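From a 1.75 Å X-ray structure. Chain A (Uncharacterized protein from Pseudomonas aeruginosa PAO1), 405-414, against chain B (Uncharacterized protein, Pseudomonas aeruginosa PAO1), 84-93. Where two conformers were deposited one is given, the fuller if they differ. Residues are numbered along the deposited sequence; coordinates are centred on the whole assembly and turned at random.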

# COMPACT_ATOMS: atom_id res chain seq x y z
N GLU A 405 -2.70 2.55 18.96
CA GLU A 405 -2.61 3.88 19.56
C GLU A 405 -1.26 4.54 19.31
O GLU A 405 -1.18 5.76 19.06
N ASP A 406 -0.19 3.76 19.36
CA ASP A 406 1.13 4.30 19.05
C ASP A 406 1.18 4.74 17.58
O ASP A 406 1.82 5.75 17.26
N LEU A 407 0.52 4.00 16.70
CA LEU A 407 0.51 4.36 15.28
C LEU A 407 -0.24 5.68 15.09
O LEU A 407 0.19 6.53 14.32
N ILE A 408 -1.34 5.85 15.82
CA ILE A 408 -2.07 7.11 15.75
C ILE A 408 -1.19 8.27 16.24
O ILE A 408 -1.18 9.35 15.64
N ASP A 409 -0.44 8.06 17.31
CA ASP A 409 0.41 9.13 17.82
C ASP A 409 1.50 9.47 16.80
O ASP A 409 1.85 10.65 16.60
N SER A 410 2.02 8.44 16.13
CA SER A 410 2.96 8.64 15.03
C SER A 410 2.40 9.50 13.90
O SER A 410 3.06 10.44 13.46
N ILE A 411 1.21 9.19 13.41
CA ILE A 411 0.63 10.00 12.35
C ILE A 411 0.37 11.44 12.82
O ILE A 411 0.58 12.37 12.05
N ALA A 412 -0.06 11.62 14.07
CA ALA A 412 -0.29 12.97 14.58
C ALA A 412 1.01 13.77 14.50
O ALA A 412 1.01 14.95 14.14
N ASN A 413 2.11 13.11 14.81
CA ASN A 413 3.41 13.77 14.79
C ASN A 413 3.84 14.10 13.35
O ASN A 413 4.31 15.19 13.06
N PHE A 414 3.64 13.15 12.45
CA PHE A 414 3.95 13.37 11.03
C PHE A 414 3.09 14.48 10.45
O PHE A 414 3.59 15.38 9.78
N TRP B 84 12.59 2.43 21.62
CA TRP B 84 11.22 2.88 21.38
C TRP B 84 10.84 2.62 19.92
O TRP B 84 11.68 2.74 19.03
N SER B 85 9.58 2.27 19.66
CA SER B 85 9.17 1.93 18.30
C SER B 85 9.03 3.15 17.38
O SER B 85 8.96 3.01 16.16
N SER B 86 8.98 4.34 17.97
CA SER B 86 9.04 5.59 17.22
C SER B 86 9.42 6.71 18.16
O SER B 86 9.49 6.52 19.38
N GLU B 87 9.64 7.90 17.61
CA GLU B 87 10.04 9.02 18.43
C GLU B 87 8.90 9.62 19.25
O GLU B 87 9.11 10.57 20.00
N VAL B 88 7.70 9.07 19.11
CA VAL B 88 6.59 9.47 19.99
C VAL B 88 5.88 8.28 20.63
O VAL B 88 4.86 8.45 21.30
N ALA B 89 6.43 7.09 20.46
CA ALA B 89 5.83 5.88 21.03
C ALA B 89 5.77 5.95 22.55
O ALA B 89 6.66 6.51 23.18
N SER B 90 4.73 5.37 23.13
CA SER B 90 4.64 5.27 24.59
C SER B 90 4.21 3.88 25.05
O SER B 90 4.33 3.55 26.24
N LYS B 91 3.70 3.06 24.13
CA LYS B 91 3.17 1.76 24.52
C LYS B 91 3.91 0.56 23.92
O LYS B 91 3.70 -0.58 24.35
N THR B 92 4.75 0.83 22.93
CA THR B 92 5.44 -0.24 22.22
C THR B 92 6.91 0.06 22.00
O THR B 92 7.30 1.21 21.75
N TYR B 93 7.71 -0.99 22.11
CA TYR B 93 9.13 -0.97 21.80
C TYR B 93 9.34 -1.65 20.46
O TYR B 93 8.47 -2.36 19.95

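Chain A contributes one face of a helix, and chain B contributes a loop that leads into a strand at B:Thr92. Together they bury 455 Å².

A:Glu405 points toward chain B. Its chi1 is m and its chi2 is t, an extended form that carries the carboxylate out to B:Lys91. OE1 of A:Glu405 lies 2.9 Å from NZ of B:Lys91, a salt bridge that is also a hydrogen bond. The lysine reaches it with chi1 m, chi2 and chi3 t, and a final turn to p at chi4.

A:Asp406 has the largest covered area on the helix and is buried. Its chi1 of -91° lies between wells. The carboxylate is held by the chain B backbone as it runs from B:Ser90 to B:Thr92. B:Ser90 N donates to A:Asp406 OD1 at 3.1 Å, nearly in line. B:Lys91 N donates to A:Asp406 OD2 at 3.0 Å, with a weak second bond to OD1 of the same aspartate at 3.3 Å. B:Thr92, chi1 p, donates from OG1 to A:Asp406 OD2 at 2.7 Å; its N adds a weak bond to that oxygen, also 2.7 Å. The methyl CB of B:Ala89 sits 3.6 Å from A:Asp406 OD2. Water 1 donates to both A:Asp406 OD1 and A:Asp409 OD2 and accepts from B:Lys91 NZ, so it ties the salt-bridge lysine to two acids of the helix.

A:Leu407 and A:Ile408 make no contact here.

A:Asp409, chi1 m, points toward chain B but meets its polar groups through water. Water 3 donates to A:Asp409 OD2 and to B:Val88 O, and accepts from B:Ser90 OG. The direct contact is van der Waals packing: B:Val88 CG2 lies 3.5 Å from A:Asp409 O and 4.0 Å from A:Asp409 CB.

A:Ser410 points sideways, with chi1 at -94°. Its OG is 3.3 Å from OG of B:Ser86. Water 2 lies beside both hydroxyls, hydrogen-bonded to each, and donates to A:Asp406 O. B:Ser86 has chi1 p, and its OG accepts from B:Val88 N at 3.1 Å, a bond inside the type I turn from B:Ser86 to B:Ala89. This turn presents B:Val88, chi1 m, to the helix, where its CG2 comes within 3.6 Å of A:Ser410 N.

A:Ile411 points away, and A:Ala412 makes no contact.

A:Asn413, chi1 t, points toward chain B. Its CG lies 3.7 Å from B:Val88 CG1, so the valine spans A:Asp409, A:Ser410 and A:Asn413. A:Phe414 is out of reach.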

# COMPACT_ATOMS: atom_id res chain seq x y z
CB GLU A 405 -2.96 3.83 21.06
CG GLU A 405 -4.40 3.39 21.28
CD GLU A 405 -4.80 3.38 22.74
OE1 GLU A 405 -3.97 3.72 23.59
OE2 GLU A 405 -5.96 3.03 23.02
CB ASP A 406 2.24 3.29 19.35
CG ASP A 406 2.78 3.43 20.77
OD1 ASP A 406 2.36 4.39 21.44
OD2 ASP A 406 3.64 2.62 21.19
CB LEU A 407 -0.11 3.27 14.40
CG LEU A 407 0.72 2.04 14.01
CD1 LEU A 407 -0.05 1.16 13.03
CD2 LEU A 407 2.05 2.44 13.39
CB ILE A 408 -3.41 7.07 16.54
CG1 ILE A 408 -4.37 6.04 15.93
CG2 ILE A 408 -4.09 8.45 16.56
CD1 ILE A 408 -4.80 6.37 14.51
CB ASP A 409 1.00 8.74 19.19
CG ASP A 409 -0.07 8.72 20.29
OD1 ASP A 409 -1.18 9.21 20.04
OD2 ASP A 409 0.21 8.23 21.40
CB SER A 410 3.43 7.31 14.45
OG SER A 410 4.64 6.90 15.05
CB ILE A 411 -0.66 9.39 11.69
CG1 ILE A 411 -1.91 9.67 12.54
CG2 ILE A 411 -0.48 7.91 11.37
CD1 ILE A 411 -3.21 9.50 11.79
CB ALA A 412 -0.80 12.93 16.03
CB ASN A 413 4.46 12.91 15.52
CG ASN A 413 5.82 13.57 15.57
OD1 ASN A 413 5.97 14.68 16.08
ND2 ASN A 413 6.84 12.88 15.06
CB PHE A 414 3.77 12.07 10.25
CG PHE A 414 4.02 12.20 8.77
CD1 PHE A 414 5.29 12.50 8.29
CD2 PHE A 414 3.00 11.99 7.86
CE1 PHE A 414 5.53 12.60 6.92
CE2 PHE A 414 3.23 12.09 6.49
CZ PHE A 414 4.51 12.40 6.02
CB TRP B 84 11.07 4.37 21.71
CG TRP B 84 10.98 4.61 23.19
CD1 TRP B 84 11.88 5.28 23.97
CD2 TRP B 84 9.95 4.16 24.07
NE1 TRP B 84 11.46 5.29 25.28
CE2 TRP B 84 10.28 4.60 25.37
CE3 TRP B 84 8.77 3.42 23.88
CZ2 TRP B 84 9.47 4.34 26.47
CZ3 TRP B 84 7.97 3.17 24.98
CH2 TRP B 84 8.32 3.62 26.26
CB SER B 85 7.88 1.12 18.31
OG SER B 85 6.82 1.88 18.82
CB SER B 86 7.70 5.94 16.56
OG SER B 86 6.87 6.61 17.49
CB GLU B 87 10.76 10.08 17.59
CG GLU B 87 12.06 9.54 17.02
CD GLU B 87 12.85 10.56 16.23
OE1 GLU B 87 12.35 11.68 16.02
OE2 GLU B 87 13.98 10.22 15.82
CB VAL B 88 5.54 10.35 19.27
CG1 VAL B 88 6.21 11.61 18.71
CG2 VAL B 88 4.82 9.55 18.18
CB ALA B 89 6.61 4.64 20.59
CB SER B 90 3.67 6.32 25.13
OG SER B 90 2.35 6.04 24.72
CB LYS B 91 1.69 1.68 24.19
CG LYS B 91 0.92 2.87 24.73
CD LYS B 91 -0.57 2.66 24.64
CE LYS B 91 -1.33 3.81 25.32
NZ LYS B 91 -1.50 5.00 24.43
CB THR B 92 4.80 -0.57 20.85
OG1 THR B 92 4.87 0.57 19.99
CG2 THR B 92 3.34 -1.00 21.02
CB TYR B 93 9.90 -1.82 22.81
CG TYR B 93 9.78 -1.41 24.26
CD1 TYR B 93 9.99 -0.10 24.66
CD2 TYR B 93 9.49 -2.35 25.24
CE1 TYR B 93 9.90 0.26 26.01
CE2 TYR B 93 9.39 -2.00 26.57
CZ TYR B 93 9.60 -0.70 26.95
OH TYR B 93 9.50 -0.37 28.28
O HOH W 1 0.07 5.45 22.27
O HOH W 2 4.60 5.43 17.86
O HOH W 3 2.64 7.90 22.60